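Local coordinates for CRISPR system Cmr subunit Cmr1-1 (PDB 4W8Z), which binds RNA and, together with Cmr6, caps the elongated type III-B Cmr ribonucleoprotein complex, which serves CRISPR immunity against mobile genetic elements, at residues G40-A48 against L61-G70; R137-W147 against S194-I205. All blocks are in the same frame, centred on the assembly; numbering follows the deposited sequence.

Interaction 1: residues G40-A48 against L61-G70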
loop_
_atom_site.group_PDB
_atom_site.type_symbol
_atom_site.label_atom_id
_atom_site.label_comp_id
_atom_site.label_asym_id
_atom_site.label_seq_id
_atom_site.Cartn_x
_atom_site.Cartn_y
_atom_site.Cartn_z
ATOM N N GLY A 40 -6.868 5.565 -8.731
ATOM C CA GLY A 40 -6.717 6.348 -7.517
ATOM C C GLY A 40 -5.410 6.074 -6.801
ATOM O O GLY A 40 -4.761 6.992 -6.296
ATOM N N ALA A 41 -5.020 4.804 -6.761
ATOM C CA ALA A 41 -3.784 4.404 -6.102
ATOM C C ALA A 41 -2.546 4.862 -6.876
ATOM O O ALA A 41 -1.529 5.210 -6.274
ATOM C CB ALA A 41 -3.760 2.906 -5.912
ATOM N N MET A 42 -2.635 4.855 -8.205
ATOM C CA MET A 42 -1.568 5.384 -9.054
ATOM C C MET A 42 -1.347 6.860 -8.754
ATOM O O MET A 42 -0.210 7.317 -8.607
ATOM C CB MET A 42 -1.900 5.195 -10.538
ATOM C CG MET A 42 -1.697 3.780 -11.057
ATOM S SD MET A 42 -2.165 3.615 -12.792
ATOM C CE MET A 42 -1.118 4.862 -13.533
ATOM N N ARG A 43 -2.449 7.598 -8.656
ATOM C CA ARG A 43 -2.400 9.012 -8.324
ATOM C C ARG A 43 -1.750 9.201 -6.962
ATOM O O ARG A 43 -0.928 10.100 -6.775
ATOM C CB ARG A 43 -3.802 9.617 -8.333
ATOM C CG ARG A 43 -3.818 11.127 -8.448
ATOM C CD ARG A 43 -5.167 11.698 -8.068
ATOM N NE ARG A 43 -5.309 13.070 -8.540
ATOM C CZ ARG A 43 -5.897 13.399 -9.683
ATOM N NH1 ARG A 43 -6.402 12.449 -10.460
ATOM N NH2 ARG A 43 -5.985 14.674 -10.048
ATOM N N TRP A 44 -2.111 8.338 -6.015
ATOM C CA TRP A 44 -1.535 8.398 -4.677
ATOM C C TRP A 44 -0.029 8.207 -4.741
ATOM O O TRP A 44 0.728 8.946 -4.114
ATOM C CB TRP A 44 -2.150 7.342 -3.760
ATOM C CG TRP A 44 -1.818 7.563 -2.310
ATOM C CD1 TRP A 44 -2.591 8.196 -1.386
ATOM C CD2 TRP A 44 -0.622 7.160 -1.622
ATOM N NE1 TRP A 44 -1.958 8.213 -0.164
ATOM C CE2 TRP A 44 -0.747 7.585 -0.282
ATOM C CE3 TRP A 44 0.538 6.478 -2.008
ATOM C CZ2 TRP A 44 0.242 7.354 0.672
ATOM C CZ3 TRP A 44 1.522 6.255 -1.062
ATOM C CH2 TRP A 44 1.367 6.692 0.264
ATOM N N TRP A 45 0.399 7.213 -5.513
ATOM C CA TRP A 45 1.805 6.849 -5.561
ATOM C C TRP A 45 2.638 7.840 -6.350
ATOM O O TRP A 45 3.843 7.949 -6.132
ATOM C CB TRP A 45 1.970 5.437 -6.127
ATOM C CG TRP A 45 1.950 4.429 -5.036
ATOM C CD1 TRP A 45 0.954 3.543 -4.752
ATOM C CD2 TRP A 45 2.954 4.243 -4.034
ATOM N NE1 TRP A 45 1.285 2.798 -3.648
ATOM C CE2 TRP A 45 2.508 3.210 -3.185
ATOM C CE3 TRP A 45 4.190 4.845 -3.775
ATOM C CZ2 TRP A 45 3.256 2.760 -2.097
ATOM C CZ3 TRP A 45 4.932 4.399 -2.695
ATOM C CH2 TRP A 45 4.462 3.364 -1.869
ATOM N N PHE A 46 2.005 8.575 -7.256
ATOM C CA PHE A 46 2.716 9.631 -7.958
ATOM C C PHE A 46 3.146 10.704 -6.968
ATOM O O PHE A 46 4.246 11.243 -7.059
ATOM C CB PHE A 46 1.855 10.250 -9.058
ATOM C CG PHE A 46 2.445 11.495 -9.644
ATOM C CD1 PHE A 46 3.458 11.419 -10.581
ATOM C CD2 PHE A 46 1.999 12.743 -9.243
ATOM C CE1 PHE A 46 4.011 12.564 -11.114
ATOM C CE2 PHE A 46 2.547 13.891 -9.771
ATOM C CZ PHE A 46 3.554 13.802 -10.710
ATOM N N ARG A 47 2.267 11.009 -6.022
ATOM C CA ARG A 47 2.535 12.046 -5.035
ATOM C C ARG A 47 3.666 11.630 -4.106
ATOM O O ARG A 47 4.457 12.459 -3.665
ATOM C CB ARG A 47 1.282 12.356 -4.221
ATOM C CG ARG A 47 0.092 12.806 -5.043
ATOM C CD ARG A 47 -0.922 13.494 -4.151
ATOM N NE ARG A 47 -0.257 14.472 -3.293
ATOM C CZ ARG A 47 -0.882 15.416 -2.597
ATOM N NH1 ARG A 47 -2.203 15.525 -2.652
ATOM N NH2 ARG A 47 -0.180 16.254 -1.848
ATOM N N ALA A 48 3.733 10.336 -3.812
ATOM C CA ALA A 48 4.767 9.807 -2.933
ATOM C C ALA A 48 6.127 9.828 -3.621
ATOM O O ALA A 48 7.153 10.054 -2.979
ATOM C CB ALA A 48 4.416 8.396 -2.489
ATOM N N LEU A 61 3.713 20.533 -6.141
ATOM C CA LEU A 61 3.335 19.132 -6.263
ATOM C C LEU A 61 1.946 18.998 -6.879
ATOM O O LEU A 61 1.734 18.194 -7.787
ATOM C CB LEU A 61 3.373 18.438 -4.899
ATOM C CG LEU A 61 3.072 16.937 -4.923
ATOM C CD1 LEU A 61 4.152 16.199 -5.700
ATOM C CD2 LEU A 61 2.925 16.372 -3.517
ATOM N N LYS A 62 1.006 19.797 -6.384
ATOM C CA LYS A 62 -0.375 19.732 -6.847
ATOM C C LYS A 62 -0.519 20.232 -8.281
ATOM O O LYS A 62 -1.436 19.828 -8.994
ATOM C CB LYS A 62 -1.288 20.540 -5.925
ATOM C CG LYS A 62 -2.740 20.107 -5.982
ATOM C CD LYS A 62 -2.863 18.649 -5.590
ATOM C CE LYS A 62 -4.308 18.233 -5.411
ATOM N NZ LYS A 62 -4.397 16.935 -4.686
ATOM N N GLU A 63 0.384 21.113 -8.697
ATOM C CA GLU A 63 0.380 21.615 -10.065
ATOM C C GLU A 63 0.694 20.496 -11.050
ATOM O O GLU A 63 -0.030 20.291 -12.026
ATOM C CB GLU A 63 1.383 22.760 -10.224
ATOM C CG GLU A 63 1.008 24.025 -9.469
ATOM C CD GLU A 63 2.076 25.098 -9.557
ATOM O OE1 GLU A 63 1.949 26.122 -8.853
ATOM O OE2 GLU A 63 3.043 24.917 -10.329
ATOM N N ILE A 64 1.773 19.767 -10.781
ATOM C CA ILE A 64 2.196 18.678 -11.649
ATOM C C ILE A 64 1.216 17.509 -11.588
ATOM O O ILE A 64 0.930 16.881 -12.609
ATOM C CB ILE A 64 3.608 18.188 -11.282
ATOM C CG1 ILE A 64 4.536 19.385 -11.076
ATOM C CG2 ILE A 64 4.146 17.244 -12.354
ATOM C CD1 ILE A 64 5.974 19.129 -11.463
ATOM N N GLU A 65 0.697 17.226 -10.394
ATOM C CA GLU A 65 -0.266 16.140 -10.219
ATOM C C GLU A 65 -1.509 16.344 -11.080
ATOM O O GLU A 65 -1.947 15.429 -11.780
ATOM C CB GLU A 65 -0.686 16.001 -8.755
ATOM C CG GLU A 65 -1.804 14.986 -8.555
ATOM C CD GLU A 65 -2.398 15.027 -7.164
ATOM O OE1 GLU A 65 -3.439 14.370 -6.942
ATOM O OE2 GLU A 65 -1.826 15.716 -6.293
ATOM N N ASN A 66 -2.077 17.544 -11.020
ATOM C CA ASN A 66 -3.207 17.887 -11.871
ATOM C C ASN A 66 -2.795 17.880 -13.335
ATOM O O ASN A 66 -3.570 17.495 -14.207
ATOM C CB ASN A 66 -3.780 19.254 -11.491
ATOM C CG ASN A 66 -4.540 19.223 -10.180
ATOM O OD1 ASN A 66 -5.039 18.178 -9.762
ATOM N ND2 ASN A 66 -4.640 20.377 -9.526
ATOM N N GLN A 67 -1.561 18.293 -13.598
ATOM C CA GLN A 67 -1.065 18.379 -14.963
ATOM C C GLN A 67 -0.944 16.992 -15.596
ATOM O O GLN A 67 -1.049 16.847 -16.815
ATOM C CB GLN A 67 0.282 19.099 -14.997
ATOM C CG GLN A 67 0.549 19.843 -16.290
ATOM C CD GLN A 67 1.848 20.624 -16.256
ATOM O OE1 GLN A 67 2.590 20.576 -15.274
ATOM N NE2 GLN A 67 2.130 21.353 -17.332
ATOM N N VAL A 68 -0.729 15.974 -14.769
ATOM C CA VAL A 68 -0.639 14.605 -15.263
ATOM C C VAL A 68 -1.995 13.905 -15.219
ATOM O O VAL A 68 -2.430 13.319 -16.210
ATOM C CB VAL A 68 0.379 13.770 -14.454
ATOM C CG1 VAL A 68 0.401 12.334 -14.954
ATOM C CG2 VAL A 68 1.769 14.385 -14.535
ATOM N N PHE A 69 -2.669 13.979 -14.076
ATOM C CA PHE A 69 -3.886 13.202 -13.857
ATOM C C PHE A 69 -5.188 13.978 -14.068
ATOM O O PHE A 69 -6.273 13.395 -14.007
ATOM C CB PHE A 69 -3.878 12.618 -12.445
ATOM C CG PHE A 69 -2.874 11.522 -12.245
ATOM C CD1 PHE A 69 -3.193 10.211 -12.561
ATOM C CD2 PHE A 69 -1.614 11.797 -11.734
ATOM C CE1 PHE A 69 -2.277 9.197 -12.376
ATOM C CE2 PHE A 69 -0.692 10.786 -11.545
ATOM C CZ PHE A 69 -1.025 9.483 -11.865
ATOM N N GLY A 70 -5.089 15.281 -14.309
ATOM C CA GLY A 70 -6.276 16.094 -14.522
ATOM C C GLY A 70 -6.949 16.533 -13.234
ATOM O O GLY A 70 -6.689 15.982 -12.163
#
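The ring of Phe69 is covered on one face by CA of Arg43, a CH-pi contact 4.0 Å from the ring centroid, and on the opposite face by CG1 of its neighbour Val68. Its edge is turned to the ring of Phe46 in an offset edge-to-face pair, planes 64° apart, with Phe69 CE2 lying 3.6 Å from Phe46 CB. These rings form the apolar half of an antiparallel helix-helix packing, a helical hairpin within the N-terminal RAMP region of Cmr1. Phe46 is a knob in a hole made by Ile64, Glu65, Val68 and Phe69; with CG trans to the backbone N (chi1 170°), it meets Ile64 CG2 at its ring edge.

The guanidinium of Arg43 has Phe69 CB over one face, while its edge serves the polar half. The extended Arg43 chain crosses Glu65 at about a right angle, and NE donates to Glu65 OE1 at 2.8 Å, on the anti lone pair, in a salt bridge. Glu65 OE2, the other carboxylate oxygen, has a weak bond from Lys62 NZ and a long, purely electrostatic bridge to Arg47, whose NE is 3.6 Å away and points no N-H at it. Glu65, buried among the charges of Arg43, Arg47 and Lys62, would probably be favoured as a carboxylate. At the helix end, where Gly70 turns to positive phi, Arg43 NH2 donates in its own plane to Gly70 O at 2.6 Å.

Interaction 2: residues R137-W147 against S194-I205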
loop_
_atom_site.group_PDB
_atom_site.type_symbol
_atom_site.label_atom_id
_atom_site.label_comp_id
_atom_site.label_asym_id
_atom_site.label_seq_id
_atom_site.Cartn_x
_atom_site.Cartn_y
_atom_site.Cartn_z
ATOM N N ARG A 137 7.293 12.627 -21.120
ATOM C CA ARG A 137 7.467 12.979 -19.716
ATOM C C ARG A 137 6.329 12.408 -18.873
ATOM O O ARG A 137 6.551 11.861 -17.794
ATOM C CB ARG A 137 7.531 14.501 -19.562
ATOM C CG ARG A 137 8.691 15.020 -18.730
ATOM C CD ARG A 137 8.810 16.532 -18.850
ATOM N NE ARG A 137 7.538 17.202 -18.589
ATOM C CZ ARG A 137 7.215 17.774 -17.433
ATOM N NH1 ARG A 137 8.077 17.771 -16.425
ATOM N NH2 ARG A 137 6.032 18.357 -17.288
ATOM N N VAL A 138 5.109 12.523 -19.391
ATOM C CA VAL A 138 3.917 12.079 -18.681
ATOM C C VAL A 138 3.801 10.555 -18.604
ATOM O O VAL A 138 3.553 10.008 -17.531
ATOM C CB VAL A 138 2.639 12.652 -19.335
ATOM C CG1 VAL A 138 1.408 11.911 -18.849
ATOM C CG2 VAL A 138 2.514 14.138 -19.038
ATOM N N ILE A 139 3.988 9.872 -19.730
ATOM C CA ILE A 139 3.815 8.422 -19.767
ATOM C C ILE A 139 4.868 7.722 -18.903
ATOM O O ILE A 139 4.602 6.665 -18.327
ATOM C CB ILE A 139 3.869 7.877 -21.220
ATOM C CG1 ILE A 139 3.332 6.449 -21.287
ATOM C CG2 ILE A 139 5.274 7.938 -21.793
ATOM C CD1 ILE A 139 1.834 6.369 -21.399
ATOM N N LYS A 140 6.051 8.321 -18.791
ATOM C CA LYS A 140 7.098 7.782 -17.930
ATOM C C LYS A 140 6.655 7.850 -16.476
ATOM O O LYS A 140 6.777 6.877 -15.732
ATOM C CB LYS A 140 8.410 8.543 -18.115
ATOM C CG LYS A 140 9.201 8.165 -19.355
ATOM C CD LYS A 140 10.551 8.874 -19.359
ATOM C CE LYS A 140 11.428 8.412 -20.511
ATOM N NZ LYS A 140 12.821 8.929 -20.399
ATOM N N LEU A 141 6.126 9.006 -16.086
ATOM C CA LEU A 141 5.659 9.227 -14.723
ATOM C C LEU A 141 4.438 8.371 -14.376
ATOM O O LEU A 141 4.266 7.950 -13.231
ATOM C CB LEU A 141 5.339 10.707 -14.514
ATOM C CG LEU A 141 6.547 11.644 -14.527
ATOM C CD1 LEU A 141 6.103 13.092 -14.549
ATOM C CD2 LEU A 141 7.428 11.370 -13.328
ATOM N N ALA A 142 3.589 8.118 -15.364
ATOM C CA ALA A 142 2.420 7.271 -15.166
ATOM C C ALA A 142 2.844 5.829 -14.896
ATOM O O ALA A 142 2.339 5.184 -13.978
ATOM C CB ALA A 142 1.501 7.341 -16.377
ATOM N N THR A 143 3.782 5.336 -15.698
ATOM C CA THR A 143 4.267 3.967 -15.567
ATOM C C THR A 143 5.032 3.766 -14.259
ATOM O O THR A 143 4.875 2.742 -13.589
ATOM C CB THR A 143 5.156 3.580 -16.769
ATOM O OG1 THR A 143 4.320 3.274 -17.891
ATOM C CG2 THR A 143 6.007 2.367 -16.455
ATOM N N LEU A 144 5.845 4.749 -13.890
ATOM C CA LEU A 144 6.550 4.706 -12.615
ATOM C C LEU A 144 5.561 4.594 -11.463
ATOM O O LEU A 144 5.768 3.820 -10.529
ATOM C CB LEU A 144 7.431 5.941 -12.443
ATOM C CG LEU A 144 8.784 5.871 -13.153
ATOM C CD1 LEU A 144 9.417 7.238 -13.233
ATOM C CD2 LEU A 144 9.711 4.901 -12.439
ATOM N N SER A 145 4.480 5.366 -11.543
ATOM C CA SER A 145 3.416 5.310 -10.545
ATOM C C SER A 145 2.842 3.908 -10.419
ATOM O O SER A 145 2.752 3.364 -9.316
ATOM C CB SER A 145 2.302 6.288 -10.899
ATOM O OG SER A 145 2.774 7.619 -10.835
ATOM N N LEU A 146 2.460 3.329 -11.553
ATOM C CA LEU A 146 1.903 1.981 -11.579
ATOM C C LEU A 146 2.909 0.952 -11.080
ATOM O O LEU A 146 2.544 0.028 -10.350
ATOM C CB LEU A 146 1.440 1.615 -12.989
ATOM C CG LEU A 146 0.938 0.183 -13.182
ATOM C CD1 LEU A 146 -0.182 -0.145 -12.216
ATOM C CD2 LEU A 146 0.469 0.006 -14.599
ATOM N N TRP A 147 4.168 1.113 -11.481
ATOM C CA TRP A 147 5.244 0.263 -10.984
ATOM C C TRP A 147 5.290 0.308 -9.460
ATOM O O TRP A 147 5.440 -0.725 -8.806
ATOM C CB TRP A 147 6.597 0.692 -11.557
ATOM C CG TRP A 147 7.737 -0.192 -11.124
ATOM C CD1 TRP A 147 8.282 -1.233 -11.826
ATOM C CD2 TRP A 147 8.462 -0.123 -9.887
ATOM N NE1 TRP A 147 9.305 -1.809 -11.108
ATOM C CE2 TRP A 147 9.433 -1.150 -9.913
ATOM C CE3 TRP A 147 8.386 0.707 -8.762
ATOM C CZ2 TRP A 147 10.317 -1.370 -8.859
ATOM C CZ3 TRP A 147 9.266 0.487 -7.713
ATOM C CH2 TRP A 147 10.219 -0.544 -7.771
ATOM N N SER A 194 15.996 -1.486 -7.709
ATOM C CA SER A 194 14.908 -0.863 -8.449
ATOM C C SER A 194 14.388 0.376 -7.740
ATOM O O SER A 194 14.105 1.389 -8.379
ATOM C CB SER A 194 13.767 -1.853 -8.663
ATOM O OG SER A 194 14.147 -2.880 -9.559
ATOM N N LEU A 195 14.260 0.298 -6.419
ATOM C CA LEU A 195 13.806 1.450 -5.644
ATOM C C LEU A 195 14.746 2.635 -5.817
ATOM O O LEU A 195 14.297 3.764 -6.005
ATOM C CB LEU A 195 13.680 1.100 -4.161
ATOM C CG LEU A 195 12.564 0.121 -3.792
ATOM C CD1 LEU A 195 12.325 0.118 -2.298
ATOM C CD2 LEU A 195 11.285 0.462 -4.538
ATOM N N LYS A 196 16.046 2.373 -5.766
ATOM C CA LYS A 196 17.042 3.414 -5.985
ATOM C C LYS A 196 16.897 4.004 -7.385
ATOM O O LYS A 196 16.932 5.222 -7.567
ATOM C CB LYS A 196 18.449 2.851 -5.784
ATOM C CG LYS A 196 19.535 3.901 -5.580
ATOM C CD LYS A 196 20.597 3.815 -6.668
ATOM C CE LYS A 196 21.852 4.579 -6.279
ATOM N NZ LYS A 196 22.561 3.925 -5.141
ATOM N N ARG A 197 16.725 3.128 -8.369
ATOM C CA ARG A 197 16.553 3.539 -9.753
ATOM C C ARG A 197 15.316 4.419 -9.938
ATOM O O ARG A 197 15.386 5.470 -10.577
ATOM C CB ARG A 197 16.468 2.308 -10.652
ATOM C CG ARG A 197 15.987 2.583 -12.066
ATOM C CD ARG A 197 16.948 3.485 -12.812
ATOM N NE ARG A 197 18.341 3.132 -12.555
ATOM C CZ ARG A 197 19.008 2.184 -13.201
ATOM N NH1 ARG A 197 18.410 1.472 -14.146
ATOM N NH2 ARG A 197 20.272 1.943 -12.894
ATOM N N VAL A 198 14.190 3.981 -9.378
ATOM C CA VAL A 198 12.928 4.707 -9.500
ATOM C C VAL A 198 13.047 6.081 -8.851
ATOM O O VAL A 198 12.554 7.079 -9.380
ATOM C CB VAL A 198 11.752 3.930 -8.860
ATOM C CG1 VAL A 198 10.510 4.807 -8.771
ATOM C CG2 VAL A 198 11.459 2.652 -9.641
ATOM N N LEU A 199 13.719 6.130 -7.707
ATOM C CA LEU A 199 13.953 7.398 -7.035
ATOM C C LEU A 199 14.788 8.307 -7.932
ATOM O O LEU A 199 14.375 9.417 -8.252
ATOM C CB LEU A 199 14.648 7.183 -5.691
ATOM C CG LEU A 199 14.467 8.332 -4.700
ATOM C CD1 LEU A 199 13.035 8.352 -4.175
ATOM C CD2 LEU A 199 15.485 8.247 -3.563
ATOM N N ASP A 200 15.949 7.812 -8.357
ATOM C CA ASP A 200 16.893 8.589 -9.158
ATOM C C ASP A 200 16.316 9.104 -10.475
ATOM O O ASP A 200 16.565 10.244 -10.859
ATOM C CB ASP A 200 18.138 7.754 -9.447
ATOM C CG ASP A 200 18.995 7.547 -8.221
ATOM O OD1 ASP A 200 18.968 8.415 -7.326
ATOM O OD2 ASP A 200 19.702 6.520 -8.157
ATOM N N VAL A 201 15.553 8.266 -11.166
ATOM C CA VAL A 201 14.979 8.644 -12.454
ATOM C C VAL A 201 13.879 9.703 -12.325
ATOM O O VAL A 201 13.845 10.669 -13.091
ATOM C CB VAL A 201 14.418 7.407 -13.184
ATOM C CG1 VAL A 201 13.386 7.808 -14.214
ATOM C CG2 VAL A 201 15.542 6.638 -13.837
ATOM N N THR A 202 12.997 9.525 -11.346
ATOM C CA THR A 202 11.860 10.420 -11.144
ATOM C C THR A 202 12.292 11.875 -10.994
ATOM O O THR A 202 11.635 12.781 -11.508
ATOM C CB THR A 202 11.042 10.009 -9.900
ATOM O OG1 THR A 202 10.663 8.632 -10.012
ATOM C CG2 THR A 202 9.793 10.865 -9.768
ATOM N N GLY A 203 13.405 12.093 -10.300
ATOM C CA GLY A 203 13.943 13.430 -10.132
ATOM C C GLY A 203 14.321 14.067 -11.457
ATOM O O GLY A 203 13.985 15.224 -11.716
ATOM N N GLU A 204 15.020 13.302 -12.294
ATOM C CA GLU A 204 15.478 13.780 -13.595
ATOM C C GLU A 204 14.320 14.234 -14.478
ATOM O O GLU A 204 14.391 15.278 -15.120
ATOM C CB GLU A 204 16.288 12.687 -14.306
ATOM C CG GLU A 204 17.672 12.457 -13.717
ATOM C CD GLU A 204 18.370 11.243 -14.305
ATOM O OE1 GLU A 204 17.917 10.741 -15.358
ATOM O OE2 GLU A 204 19.369 10.785 -13.707
ATOM N N ILE A 205 13.248 13.451 -14.486
ATOM C CA ILE A 205 12.084 13.739 -15.317
ATOM C C ILE A 205 11.396 15.042 -14.892
ATOM O O ILE A 205 10.716 15.687 -15.691
ATOM C CB ILE A 205 11.079 12.557 -15.272
ATOM C CG1 ILE A 205 11.770 11.257 -15.700
ATOM C CG2 ILE A 205 9.876 12.816 -16.159
ATOM C CD1 ILE A 205 10.887 10.034 -15.610
#
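Leu144 and Ile205 meet tip to tip at the apolar centre, CD1 to CD1 at 4.0 Å, and each is a knob in the opposite helix. This reciprocal knobs-into-holes packing joins two antiparallel helices, their directions 154° apart; helix 136-152 lies on strands 8-16 and 126-133 of a ferredoxin-like βαββαβ domain, as in other RAMP proteins. Leu144 enters the hole formed by Val198, Val201, Thr202 and Ile205, its two methyls dividing the work: CD2 runs past Val198 CG1, while CD1 faces Thr202 OG1 and Ile205. In return Ile205 fits among Arg137, Lys140, Leu141 and Leu144. Ile205, its CG1 trans to the carbonyl carbon (chi1 -56°), sends CD1 to Lys140 CB and packs Ile205 CG2 on Leu141 CG at 3.9 Å.

Further along, Trp147 lays its six-membered ring over Val198 CG2, a CH-pi contact with the methyl 3.8 Å from the centroid. Leu195 CD2 comes in at the edge of the same indole, 3.5 Å from Trp147 CH2, and Ser194 CB approaches CZ2; the Ser194 hydroxyl turns back to the carbonyl of Glu190. Thr202 likewise satisfies its hydroxyl within its own helix, OG1 donating to Val198 O.

The polar edge lies at the other end. There the aliphatic part of Arg137 slides along Ile205, and the chain, bent at chi3 (51°), brings NH1 to Ile205 O for a weak hydrogen bond of 3.4 Å.

Interactions 1 and 2 are coupled through a third helix-helix contact: their centres are about 13 Å apart, and helix 38-54 of interaction 1 packs directly on helix 136-152 of interaction 2. At that junction Phe46 CB lies 3.3 Å from Ser145 OG, and Met42 CE is 3.5 Å from Ala142 O. Phe46 also touches Leu141, so one side chain packs on helix 58-69 and on helix 136-152. Helix 38-54 reaches the second helix of interaction 2 as well, through Tyr53 on Leu199. Ile80 of strand 79-84 touches Met42 of one helix of interaction 1 and Phe69 of the other. Both contacts are structural packing; this apo structure places no RNA beside them.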